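Local coordinates for protein TodX (Pseudomonas putida, PDB 3BS0) that transports toluene across the outer membrane as a beta-barrel protein of the FadL family, the first step in breaking the hydrocarbon down, at residues A200-S205 with G268-K273; L162-L167 with L367-A372; S255-S258 with A262-P265; G184-S189 with F315-G320. All blocks are in the same frame, centred on the assembly; numbering follows the deposited sequence.

Interaction 1 of 4, residues A200-S205 with G268-K273; sequences AHFSLS and GDIRVK. With C8E ((hydroxyethyloxy)tri(ethyloxy)octane), chain D.
I270 reaches F202 and L204 with one methyl, CD1, which lies 4.0 Å from CE2 of F202 and 4.1 Å from CD1 of L204. It buries more surface here than either partner, L204 coming second. CG1 of I270 is anti to its backbone N (chi1 -163°) and the next torsion is also extended (167°), which stretches the chain out toward F202 and L204. The side chain of L204 meets it roughly at a right angle, whereas the F202 ring is approached on the slant. The CA atoms of L204 and I270 are 8.7 Å apart, too far for paired strands. Strands 199-204 and 263-272 each pair instead with strand 244-257, making them next-but-one neighbours in the antiparallel wall of this FadL-type barrel, and F202 and L204 also pack on L254 and A252 of that middle strand. The detergent C8E joins them: its C14 sits 3.6 Å above one face of the F202 ring, displaced from the ring centre, and its C8 is 3.9 Å from CG1 of V272. With an alanine at F202, C14 is likely to lose the face it lies on and the I270 methyl its aromatic neighbour, leaving L204 as its contact on strand 199-204.

Interaction 2 of 4, residues L162-L167 with L367-A372; sequences LNLELL and LPVIPA. With C8E ((hydroxyethyloxy)tri(ethyloxy)octane), chain D.
L164 and E165, on the extended strand 151-169, meet V369 at the third position of a type I turn, L367 to I370, which the bond from I370 N to L367 O (2.9 Å) closes. V369 directs its side chain at the strand and divides its two methyls between side chain and backbone. CG1, anti to the backbone N (chi1 151°), touches CD2 of L164 at 3.8 Å, while CG2 lies 4.0 Å from the carbonyl O of E165. The other branch of L164, CD1, packs at 3.5 Å against C13 of the detergent C8E. The turn belongs to the long loop between strands 348-356 and 376-385, which here folds against the barrel wall of this FadL-family protein; Y109 OH bonds to P368 O, and V369 also packs on T107 of strand 93-108. Strand and loop together line the detergent chain: CD2 of L162 is 4.0 Å from its C6, CD2 of L166 is 4.0 Å from its C17, and from the loop CD1 of L367 is 3.7 Å from its C20. E165 sends its carboxylate away from the loop, where OE2 is hydrogen-bonded to S203 OG and H201 NE2.

Interaction 3 of 4, residues S255-S258 with A262-P265; sequences SAIS and AVLP
I257 lays CG1 against CG2 of V263, 4.3 Å away, while its CG2 branch rests 3.4 Å from the carbonyl O of A262. The first torsions explain the split: CG1 of I257 is anti to its own carbonyl carbon (chi1 -54°), leaving CG2 anti to the backbone N. On the same face, CG1 of V263 lies 3.7 Å from OG of S255, and F126 packs on all three of these side chains. The backbones form an antiparallel beta hairpin of strands 244-257 and 263-272, whose short segments run 4.4 Å apart at 165°. Within 255-258 and 262-265, A256 and L264 form a hydrogen-bonded pair, though the two bonds differ. L264 N reaches A256 O at 2.8 Å within the carbonyl plane; A256 N reaches L264 O at 3.2 Å on a nearly straight N-H line (171°), but from above that carbonyl's plane. The pairs S255 with P265 and I257 with V263 are non-hydrogen-bonded. Past them, toward the loop, S258 N donates to A262 O at 2.9 Å, carrying the ladder one step beyond the strands. On the opposite face, A256 and L264 pack on F193 of helix 186-194.

Interaction 4 of 4, residues G184-S189 with F315-G320; sequences GGLVPS and FISQLG
The F315 ring meets L186 at its edge: CD1 of L186 lies near the ring plane, 4.1 Å from CE2. L254, L266 and I322 also touch F315, and the same three residues pack on L186, so both side chains belong to one apolar cluster. The second flat group is the backbone carbonyl of G320, which L186 approaches with CG, 3.7 Å from G320 C, and with CD1, 3.7 Å from G320 O. The chain of L186 is extended at its second torsion (chi2 -176°), which places CD1 beyond CG, where it can touch both the carbonyl and the ring. G320 carries no side chain, and its backbone angles (phi 139°, psi -177°) by themselves call for glycine, since a CB there would be jammed against the preceding carbonyl. Cutting L186 back to an alanine is likely to open a gap between the ring edge of F315 and the G320 carbonyl, leaving both without their partner from the helix. On the helix side, S189 OG donates to G185 O at 3.2 Å and V187 N to G184 O at 3.0 Å, bonds that tie the backbone around L186. Across from it, S317 N donates to G320 O at 2.8 Å in the turn joining strands 314-317 and 320-324. The contact is thus the N-terminal part of helix 186-194 packed through one leucine against the turn of an antiparallel beta hairpin, which continues the sheet from strand 263-272 in this FadL-type outer-membrane barrel.

Interaction 1 is the hub. Its strand 199-204 runs beside strand 151-169 of interaction 2, with probable hydrogen bonds from L204 N to L164 O (2.6 Å) and F202 N to L166 O (2.7 Å); the two centres are 12 Å apart and one C8E touches both. H201 N probably bonds to S255 O of interaction 3 (2.6 Å), and D269 O to I316 N of interaction 4 (2.8 Å). Interactions 3 and 4 do not touch, their nearest atoms being about 6 Å apart, but the side chain of A256 is about 6 Å, and that of L186 about 5 Å, from a bound C8E. The C8E of interactions 1 and 2 lies among apolar side chains, consistent with a route for hydrophobic substrates.

Interaction 1 of 4, residues A200-S205 with G268-K273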
loop_
_atom_site.group_PDB
_atom_site.type_symbol
_atom_site.label_atom_id
_atom_site.label_comp_id
_atom_site.label_asym_id
_atom_site.label_seq_id
_atom_site.Cartn_x
_atom_site.Cartn_y
_atom_site.Cartn_z
ATOM N N ALA A 200 16.436 -13.389 -18.251
ATOM C CA ALA A 200 15.127 -14.010 -18.224
ATOM C C ALA A 200 14.155 -12.900 -17.893
ATOM O O ALA A 200 14.451 -12.006 -17.106
ATOM C CB ALA A 200 15.067 -15.097 -17.165
ATOM N N HIS A 201 12.987 -12.936 -18.498
ATOM C CA HIS A 201 12.036 -11.888 -18.223
ATOM C C HIS A 201 10.718 -12.439 -17.724
ATOM O O HIS A 201 10.185 -13.427 -18.249
ATOM C CB HIS A 201 11.791 -11.050 -19.468
ATOM C CG HIS A 201 10.756 -9.993 -19.271
ATOM N ND1 HIS A 201 11.020 -8.805 -18.624
ATOM C CD2 HIS A 201 9.457 -9.938 -19.650
ATOM C CE1 HIS A 201 9.931 -8.058 -18.623
ATOM N NE2 HIS A 201 8.969 -8.721 -19.238
ATOM N N PHE A 202 10.205 -11.791 -16.693
ATOM C CA PHE A 202 8.935 -12.174 -16.147
ATOM C C PHE A 202 7.897 -11.124 -16.479
ATOM O O PHE A 202 8.125 -9.948 -16.288
ATOM C CB PHE A 202 9.046 -12.357 -14.646
ATOM C CG PHE A 202 9.268 -13.770 -14.255
ATOM C CD1 PHE A 202 10.524 -14.214 -13.877
ATOM C CD2 PHE A 202 8.229 -14.671 -14.319
ATOM C CE1 PHE A 202 10.745 -15.544 -13.563
ATOM C CE2 PHE A 202 8.433 -16.003 -14.012
ATOM C CZ PHE A 202 9.696 -16.441 -13.632
ATOM N N SER A 203 6.758 -11.554 -16.996
ATOM C CA SER A 203 5.711 -10.620 -17.341
ATOM C C SER A 203 4.339 -11.036 -16.817
ATOM O O SER A 203 3.889 -12.173 -16.998
ATOM C CB SER A 203 5.665 -10.442 -18.856
ATOM O OG SER A 203 4.533 -9.683 -19.231
ATOM N N LEU A 204 3.697 -10.104 -16.131
ATOM C CA LEU A 204 2.364 -10.296 -15.577
ATOM C C LEU A 204 1.632 -9.051 -16.058
ATOM O O LEU A 204 1.531 -8.057 -15.354
ATOM C CB LEU A 204 2.433 -10.354 -14.056
ATOM C CG LEU A 204 2.925 -11.685 -13.482
ATOM C CD1 LEU A 204 4.326 -12.053 -13.965
ATOM C CD2 LEU A 204 2.907 -11.556 -11.974
ATOM N N SER A 205 1.134 -9.130 -17.283
ATOM C CA SER A 205 0.482 -8.015 -17.949
ATOM C C SER A 205 -1.021 -8.059 -18.116
ATOM O O SER A 205 -1.610 -7.077 -18.548
ATOM C CB SER A 205 1.046 -7.892 -19.352
ATOM O OG SER A 205 0.435 -8.877 -20.176
ATOM N N GLY A 268 2.126 -19.534 -19.053
ATOM C CA GLY A 268 1.770 -20.524 -18.067
ATOM C C GLY A 268 1.091 -19.863 -16.895
ATOM O O GLY A 268 0.640 -18.720 -16.976
ATOM N N ASP A 269 1.015 -20.601 -15.801
ATOM C CA ASP A 269 0.409 -20.114 -14.582
ATOM C C ASP A 269 1.507 -19.641 -13.625
ATOM O O ASP A 269 2.636 -20.138 -13.668
ATOM C CB ASP A 269 -0.393 -21.238 -13.921
ATOM C CG ASP A 269 -1.045 -20.797 -12.631
ATOM O OD1 ASP A 269 -2.068 -20.076 -12.698
ATOM O OD2 ASP A 269 -0.525 -21.157 -11.550
ATOM N N ILE A 270 1.177 -18.672 -12.778
ATOM C CA ILE A 270 2.128 -18.170 -11.808
ATOM C C ILE A 270 1.382 -17.899 -10.537
ATOM O O ILE A 270 0.251 -17.410 -10.556
ATOM C CB ILE A 270 2.836 -16.869 -12.267
ATOM C CG1 ILE A 270 4.096 -16.648 -11.429
ATOM C CG2 ILE A 270 1.918 -15.664 -12.114
ATOM C CD1 ILE A 270 5.030 -15.577 -11.989
ATOM N N ARG A 271 2.013 -18.257 -9.429
ATOM C CA ARG A 271 1.447 -18.060 -8.118
ATOM C C ARG A 271 2.498 -17.414 -7.258
ATOM O O ARG A 271 3.647 -17.855 -7.220
ATOM C CB ARG A 271 1.051 -19.393 -7.471
ATOM C CG ARG A 271 -0.103 -20.106 -8.114
ATOM C CD ARG A 271 -0.315 -21.445 -7.448
ATOM N NE ARG A 271 0.482 -22.510 -8.058
ATOM C CZ ARG A 271 0.860 -23.614 -7.419
ATOM N NH1 ARG A 271 0.520 -23.801 -6.146
ATOM N NH2 ARG A 271 1.573 -24.532 -8.051
ATOM N N VAL A 272 2.092 -16.352 -6.583
ATOM C CA VAL A 272 2.957 -15.646 -5.674
ATOM C C VAL A 272 2.388 -16.100 -4.344
ATOM O O VAL A 272 1.392 -15.572 -3.867
ATOM C CB VAL A 272 2.825 -14.128 -5.868
ATOM C CG1 VAL A 272 3.689 -13.394 -4.874
ATOM C CG2 VAL A 272 3.262 -13.759 -7.276
ATOM N N LYS A 273 3.014 -17.116 -3.765
ATOM C CA LYS A 273 2.561 -17.693 -2.500
ATOM C C LYS A 273 2.875 -16.899 -1.240
ATOM O O LYS A 273 3.504 -15.845 -1.273
ATOM C CB LYS A 273 3.126 -19.107 -2.333
ATOM C CG LYS A 273 2.559 -20.135 -3.284
ATOM C CD LYS A 273 3.278 -21.451 -3.096
ATOM C CE LYS A 273 2.467 -22.630 -3.593
ATOM N NZ LYS A 273 3.160 -23.914 -3.281
HETATM C C1 C8E D . 1.667 -7.173 -0.180
HETATM C C2 C8E D . 2.531 -7.028 -1.353
HETATM C C3 C8E D . 2.951 -8.262 -2.021
HETATM C C4 C8E D . 3.411 -7.840 -3.298
HETATM C C5 C8E D . 4.331 -8.783 -3.832
HETATM C C6 C8E D . 4.784 -8.291 -5.108
HETATM C C7 C8E D . 6.134 -8.946 -5.016
HETATM C C8 C8E D . 6.136 -10.401 -5.196
HETATM O O9 C8E D . 7.028 -11.127 -6.005
HETATM C C10 C8E D . 6.961 -10.755 -7.438
HETATM C C11 C8E D . 7.982 -11.726 -8.106
HETATM O O12 C8E D . 7.369 -12.991 -8.736
HETATM C C13 C8E D . 7.727 -12.998 -10.153
HETATM C C14 C8E D . 9.225 -13.205 -10.599
HETATM O O15 C8E D . 10.214 -14.204 -10.113
HETATM C C16 C8E D . 10.924 -13.652 -8.923
HETATM C C17 C8E D . 12.174 -12.797 -9.242
HETATM O O18 C8E D . 13.501 -12.947 -8.728
HETATM C C19 C8E D . 13.660 -12.197 -7.483
HETATM C C20 C8E D . 14.630 -10.997 -7.189
HETATM O O21 C8E D . 15.810 -11.279 -6.442
#

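Interaction 2 of 4, residues L162-L167 with L367-A372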
loop_
_atom_site.group_PDB
_atom_site.type_symbol
_atom_site.label_atom_id
_atom_site.label_comp_id
_atom_site.label_asym_id
_atom_site.label_seq_id
_atom_site.Cartn_x
_atom_site.Cartn_y
_atom_site.Cartn_z
ATOM N N LEU A 162 -1.801 -7.815 -9.151
ATOM C CA LEU A 162 -0.376 -7.563 -9.306
ATOM C C LEU A 162 0.076 -7.576 -10.743
ATOM O O LEU A 162 -0.022 -8.595 -11.408
ATOM C CB LEU A 162 0.484 -8.588 -8.563
ATOM C CG LEU A 162 1.942 -8.397 -9.017
ATOM C CD1 LEU A 162 2.371 -6.992 -8.622
ATOM C CD2 LEU A 162 2.908 -9.436 -8.428
ATOM N N ASN A 163 0.570 -6.435 -11.213
ATOM C CA ASN A 163 1.123 -6.322 -12.555
ATOM C C ASN A 163 2.637 -6.271 -12.385
ATOM O O ASN A 163 3.163 -5.562 -11.525
ATOM C CB ASN A 163 0.616 -5.066 -13.264
ATOM C CG ASN A 163 -0.816 -5.214 -13.720
ATOM O OD1 ASN A 163 -1.120 -6.043 -14.570
ATOM N ND2 ASN A 163 -1.710 -4.417 -13.150
ATOM N N LEU A 164 3.333 -7.049 -13.201
ATOM C CA LEU A 164 4.772 -7.127 -13.130
ATOM C C LEU A 164 5.388 -7.258 -14.517
ATOM O O LEU A 164 4.848 -7.915 -15.401
ATOM C CB LEU A 164 5.164 -8.347 -12.300
ATOM C CG LEU A 164 6.309 -8.298 -11.297
ATOM C CD1 LEU A 164 6.776 -9.721 -11.029
ATOM C CD2 LEU A 164 7.439 -7.469 -11.837
ATOM N N GLU A 165 6.539 -6.631 -14.679
ATOM C CA GLU A 165 7.317 -6.666 -15.901
ATOM C C GLU A 165 8.707 -6.633 -15.240
ATOM O O GLU A 165 9.067 -5.636 -14.611
ATOM C CB GLU A 165 7.021 -5.401 -16.721
ATOM C CG GLU A 165 6.821 -5.597 -18.242
ATOM C CD GLU A 165 5.829 -6.711 -18.620
ATOM O OE1 GLU A 165 4.679 -6.723 -18.102
ATOM O OE2 GLU A 165 6.212 -7.569 -19.461
ATOM N N LEU A 166 9.461 -7.733 -15.337
ATOM C CA LEU A 166 10.774 -7.823 -14.703
ATOM C C LEU A 166 11.885 -8.642 -15.403
ATOM O O LEU A 166 11.785 -9.846 -15.571
ATOM C CB LEU A 166 10.590 -8.368 -13.296
ATOM C CG LEU A 166 11.812 -8.693 -12.438
ATOM C CD1 LEU A 166 12.524 -7.419 -12.066
ATOM C CD2 LEU A 166 11.353 -9.427 -11.177
ATOM N N LEU A 167 12.965 -7.973 -15.768
ATOM C CA LEU A 167 14.081 -8.624 -16.403
ATOM C C LEU A 167 15.167 -8.892 -15.374
ATOM O O LEU A 167 15.479 -8.049 -14.543
ATOM C CB LEU A 167 14.635 -7.755 -17.526
ATOM C CG LEU A 167 15.684 -8.381 -18.460
ATOM C CD1 LEU A 167 15.797 -7.555 -19.763
ATOM C CD2 LEU A 167 17.043 -8.453 -17.763
ATOM N N LEU A 367 16.225 -4.267 -5.551
ATOM C CA LEU A 367 15.189 -4.612 -6.549
ATOM C C LEU A 367 14.314 -3.420 -6.978
ATOM O O LEU A 367 13.204 -3.243 -6.512
ATOM C CB LEU A 367 14.307 -5.752 -6.010
ATOM C CG LEU A 367 13.432 -6.549 -6.980
ATOM C CD1 LEU A 367 12.913 -7.796 -6.297
ATOM C CD2 LEU A 367 12.277 -5.698 -7.457
ATOM N N PRO A 368 14.805 -2.606 -7.914
ATOM C CA PRO A 368 14.124 -1.421 -8.440
ATOM C C PRO A 368 12.626 -1.444 -8.762
ATOM O O PRO A 368 11.984 -0.390 -8.836
ATOM C CB PRO A 368 14.968 -1.058 -9.661
ATOM C CG PRO A 368 15.689 -2.311 -10.001
ATOM C CD PRO A 368 16.044 -2.849 -8.665
ATOM N N VAL A 369 12.051 -2.620 -8.962
ATOM C CA VAL A 369 10.627 -2.682 -9.293
ATOM C C VAL A 369 9.742 -2.805 -8.053
ATOM O O VAL A 369 8.566 -2.474 -8.103
ATOM C CB VAL A 369 10.375 -3.809 -10.330
ATOM C CG1 VAL A 369 9.007 -4.392 -10.199
ATOM C CG2 VAL A 369 10.540 -3.247 -11.693
ATOM N N ILE A 370 10.313 -3.281 -6.946
ATOM C CA ILE A 370 9.579 -3.373 -5.687
ATOM C C ILE A 370 10.358 -2.567 -4.672
ATOM O O ILE A 370 11.202 -3.106 -3.960
ATOM C CB ILE A 370 9.453 -4.813 -5.131
ATOM C CG1 ILE A 370 8.493 -5.649 -5.988
ATOM C CG2 ILE A 370 8.907 -4.754 -3.689
ATOM C CD1 ILE A 370 9.037 -6.053 -7.336
ATOM N N PRO A 371 10.092 -1.255 -4.593
ATOM C CA PRO A 371 10.801 -0.393 -3.640
ATOM C C PRO A 371 10.345 -0.629 -2.190
ATOM O O PRO A 371 9.175 -0.922 -1.942
ATOM C CB PRO A 371 10.457 1.020 -4.126
ATOM C CG PRO A 371 9.893 0.823 -5.535
ATOM C CD PRO A 371 9.153 -0.466 -5.406
ATOM N N ALA A 372 11.270 -0.499 -1.241
ATOM C CA ALA A 372 10.945 -0.680 0.176
ATOM C C ALA A 372 10.144 0.546 0.607
ATOM O O ALA A 372 10.283 1.604 -0.010
ATOM C CB ALA A 372 12.225 -0.782 0.998
HETATM C C1 C8E D . 1.667 -7.173 -0.180
HETATM C C2 C8E D . 2.531 -7.028 -1.353
HETATM C C3 C8E D . 2.951 -8.262 -2.021
HETATM C C4 C8E D . 3.411 -7.840 -3.298
HETATM C C5 C8E D . 4.331 -8.783 -3.832
HETATM C C6 C8E D . 4.784 -8.291 -5.108
HETATM C C7 C8E D . 6.134 -8.946 -5.016
HETATM C C8 C8E D . 6.136 -10.401 -5.196
HETATM O O9 C8E D . 7.028 -11.127 -6.005
HETATM C C10 C8E D . 6.961 -10.755 -7.438
HETATM C C11 C8E D . 7.982 -11.726 -8.106
HETATM O O12 C8E D . 7.369 -12.991 -8.736
HETATM C C13 C8E D . 7.727 -12.998 -10.153
HETATM C C14 C8E D . 9.225 -13.205 -10.599
HETATM O O15 C8E D . 10.214 -14.204 -10.113
HETATM C C16 C8E D . 10.924 -13.652 -8.923
HETATM C C17 C8E D . 12.174 -12.797 -9.242
HETATM O O18 C8E D . 13.501 -12.947 -8.728
HETATM C C19 C8E D . 13.660 -12.197 -7.483
HETATM C C20 C8E D . 14.630 -10.997 -7.189
HETATM O O21 C8E D . 15.810 -11.279 -6.442
#

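Interaction 3 of 4, residues S255-S258 with A262-P265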
loop_
_atom_site.group_PDB
_atom_site.type_symbol
_atom_site.label_atom_id
_atom_site.label_comp_id
_atom_site.label_asym_id
_atom_site.label_seq_id
_atom_site.Cartn_x
_atom_site.Cartn_y
_atom_site.Cartn_z
ATOM N N SER A 255 9.999 -15.505 -20.185
ATOM C CA SER A 255 10.701 -15.384 -21.441
ATOM C C SER A 255 12.214 -15.324 -21.258
ATOM O O SER A 255 12.746 -14.469 -20.578
ATOM C CB SER A 255 10.184 -14.158 -22.184
ATOM O OG SER A 255 11.249 -13.296 -22.472
ATOM N N ALA A 256 12.889 -16.275 -21.874
ATOM C CA ALA A 256 14.322 -16.410 -21.802
ATOM C C ALA A 256 14.937 -15.610 -22.922
ATOM O O ALA A 256 14.370 -15.529 -24.010
ATOM C CB ALA A 256 14.704 -17.891 -21.935
ATOM N N ILE A 257 16.095 -15.015 -22.651
ATOM C CA ILE A 257 16.792 -14.240 -23.662
ATOM C C ILE A 257 18.261 -14.669 -23.773
ATOM O O ILE A 257 18.985 -14.768 -22.772
ATOM C CB ILE A 257 16.673 -12.757 -23.342
ATOM C CG1 ILE A 257 15.183 -12.403 -23.181
ATOM C CG2 ILE A 257 17.320 -11.923 -24.462
ATOM C CD1 ILE A 257 14.864 -11.640 -21.904
ATOM N N SER A 258 18.695 -14.949 -24.994
ATOM C CA SER A 258 20.071 -15.395 -25.227
ATOM C C SER A 258 21.068 -14.252 -25.244
ATOM O O SER A 258 20.704 -13.081 -25.113
ATOM C CB SER A 258 20.172 -16.142 -26.554
ATOM O OG SER A 258 19.898 -15.270 -27.632
ATOM N N ALA A 262 18.075 -13.234 -28.641
ATOM C CA ALA A 262 17.018 -14.161 -29.026
ATOM C C ALA A 262 16.047 -14.285 -27.865
ATOM O O ALA A 262 16.458 -14.299 -26.704
ATOM C CB ALA A 262 17.593 -15.507 -29.344
ATOM N N VAL A 263 14.758 -14.359 -28.174
ATOM C CA VAL A 263 13.738 -14.469 -27.137
ATOM C C VAL A 263 12.989 -15.799 -27.242
ATOM O O VAL A 263 12.651 -16.250 -28.329
ATOM C CB VAL A 263 12.748 -13.295 -27.239
ATOM C CG1 VAL A 263 11.682 -13.410 -26.174
ATOM C CG2 VAL A 263 13.505 -11.972 -27.109
ATOM N N LEU A 264 12.736 -16.427 -26.102
ATOM C CA LEU A 264 12.036 -17.707 -26.072
ATOM C C LEU A 264 10.991 -17.653 -24.963
ATOM O O LEU A 264 11.204 -18.179 -23.867
ATOM C CB LEU A 264 13.038 -18.844 -25.812
ATOM C CG LEU A 264 12.638 -20.306 -26.048
ATOM C CD1 LEU A 264 13.799 -21.217 -25.600
ATOM C CD2 LEU A 264 11.364 -20.654 -25.293
ATOM N N PRO A 265 9.841 -17.015 -25.248
ATOM C CA PRO A 265 8.678 -16.818 -24.369
ATOM C C PRO A 265 7.951 -18.104 -24.020
ATOM O O PRO A 265 8.015 -19.086 -24.750
ATOM C CB PRO A 265 7.784 -15.907 -25.189
ATOM C CG PRO A 265 8.000 -16.443 -26.580
ATOM C CD PRO A 265 9.528 -16.546 -26.610
#

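Interaction 4 of 4, residues G184-S189 with F315-G320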
loop_
_atom_site.group_PDB
_atom_site.type_symbol
_atom_site.label_atom_id
_atom_site.label_comp_id
_atom_site.label_asym_id
_atom_site.label_seq_id
_atom_site.Cartn_x
_atom_site.Cartn_y
_atom_site.Cartn_z
ATOM N N GLY A 184 13.274 -25.893 -10.693
ATOM C CA GLY A 184 12.296 -26.277 -11.679
ATOM C C GLY A 184 12.937 -26.952 -12.863
ATOM O O GLY A 184 14.133 -26.778 -13.122
ATOM N N GLY A 185 12.133 -27.730 -13.580
ATOM C CA GLY A 185 12.620 -28.418 -14.752
ATOM C C GLY A 185 13.016 -27.457 -15.858
ATOM O O GLY A 185 13.732 -27.839 -16.785
ATOM N N LEU A 186 12.566 -26.210 -15.778
ATOM C CA LEU A 186 12.919 -25.248 -16.825
ATOM C C LEU A 186 14.345 -24.778 -16.655
ATOM O O LEU A 186 14.924 -24.187 -17.565
ATOM C CB LEU A 186 11.971 -24.046 -16.832
ATOM C CG LEU A 186 10.731 -24.181 -17.722
ATOM C CD1 LEU A 186 9.924 -22.883 -17.712
ATOM C CD2 LEU A 186 11.176 -24.534 -19.147
ATOM N N VAL A 187 14.918 -25.052 -15.490
ATOM C CA VAL A 187 16.291 -24.648 -15.250
ATOM C C VAL A 187 17.189 -25.344 -16.263
ATOM O O VAL A 187 17.822 -24.672 -17.075
ATOM C CB VAL A 187 16.759 -24.994 -13.820
ATOM C CG1 VAL A 187 18.254 -24.740 -13.680
ATOM C CG2 VAL A 187 15.981 -24.185 -12.816
ATOM N N PRO A 188 17.239 -26.696 -16.253
ATOM C CA PRO A 188 18.087 -27.416 -17.203
ATOM C C PRO A 188 17.731 -27.288 -18.670
ATOM O O PRO A 188 18.536 -27.621 -19.516
ATOM C CB PRO A 188 17.999 -28.859 -16.725
ATOM C CG PRO A 188 16.655 -28.931 -16.128
ATOM C CD PRO A 188 16.561 -27.653 -15.357
ATOM N N SER A 189 16.540 -26.835 -19.009
ATOM C CA SER A 189 16.243 -26.714 -20.434
ATOM C C SER A 189 16.536 -25.323 -20.998
ATOM O O SER A 189 16.952 -25.198 -22.149
ATOM C CB SER A 189 14.788 -27.106 -20.715
ATOM O OG SER A 189 13.938 -26.626 -19.698
ATOM N N PHE A 315 5.936 -20.711 -11.170
ATOM C CA PHE A 315 5.476 -20.546 -12.539
ATOM C C PHE A 315 5.485 -21.931 -13.175
ATOM O O PHE A 315 6.452 -22.693 -13.043
ATOM C CB PHE A 315 6.388 -19.619 -13.327
ATOM C CG PHE A 315 6.141 -19.652 -14.819
ATOM C CD1 PHE A 315 5.152 -18.860 -15.394
ATOM C CD2 PHE A 315 6.897 -20.479 -15.636
ATOM C CE1 PHE A 315 4.933 -18.891 -16.762
ATOM C CE2 PHE A 315 6.686 -20.523 -17.004
ATOM C CZ PHE A 315 5.702 -19.727 -17.573
ATOM N N ILE A 316 4.420 -22.255 -13.885
ATOM C CA ILE A 316 4.343 -23.568 -14.468
ATOM C C ILE A 316 3.688 -23.574 -15.837
ATOM O O ILE A 316 2.673 -22.938 -16.057
ATOM C CB ILE A 316 3.607 -24.495 -13.481
ATOM C CG1 ILE A 316 3.816 -25.954 -13.858
ATOM C CG2 ILE A 316 2.130 -24.130 -13.415
ATOM C CD1 ILE A 316 3.406 -26.860 -12.724
ATOM N N SER A 317 4.314 -24.288 -16.761
ATOM C CA SER A 317 3.824 -24.405 -18.121
ATOM C C SER A 317 3.826 -25.871 -18.572
ATOM O O SER A 317 4.218 -26.774 -17.819
ATOM C CB SER A 317 4.707 -23.585 -19.059
ATOM O OG SER A 317 6.041 -24.064 -19.031
ATOM N N GLN A 318 3.390 -26.090 -19.809
ATOM C CA GLN A 318 3.328 -27.422 -20.389
ATOM C C GLN A 318 4.735 -27.976 -20.589
ATOM O O GLN A 318 4.948 -29.188 -20.570
ATOM C CB GLN A 318 2.587 -27.361 -21.724
ATOM C CG GLN A 318 1.594 -28.508 -21.950
ATOM C CD GLN A 318 0.813 -28.868 -20.694
ATOM O OE1 GLN A 318 1.251 -29.707 -19.900
ATOM N NE2 GLN A 318 -0.339 -28.229 -20.502
ATOM N N LEU A 319 5.694 -27.072 -20.764
ATOM C CA LEU A 319 7.087 -27.449 -20.966
ATOM C C LEU A 319 7.859 -27.575 -19.669
ATOM O O LEU A 319 8.981 -28.080 -19.658
ATOM C CB LEU A 319 7.780 -26.422 -21.848
ATOM C CG LEU A 319 7.509 -26.607 -23.329
ATOM C CD1 LEU A 319 8.212 -25.506 -24.113
ATOM C CD2 LEU A 319 8.007 -27.993 -23.743
ATOM N N GLY A 320 7.264 -27.101 -18.583
ATOM C CA GLY A 320 7.925 -27.168 -17.296
ATOM C C GLY A 320 7.689 -25.880 -16.545
ATOM O O GLY A 320 6.959 -25.007 -17.020
#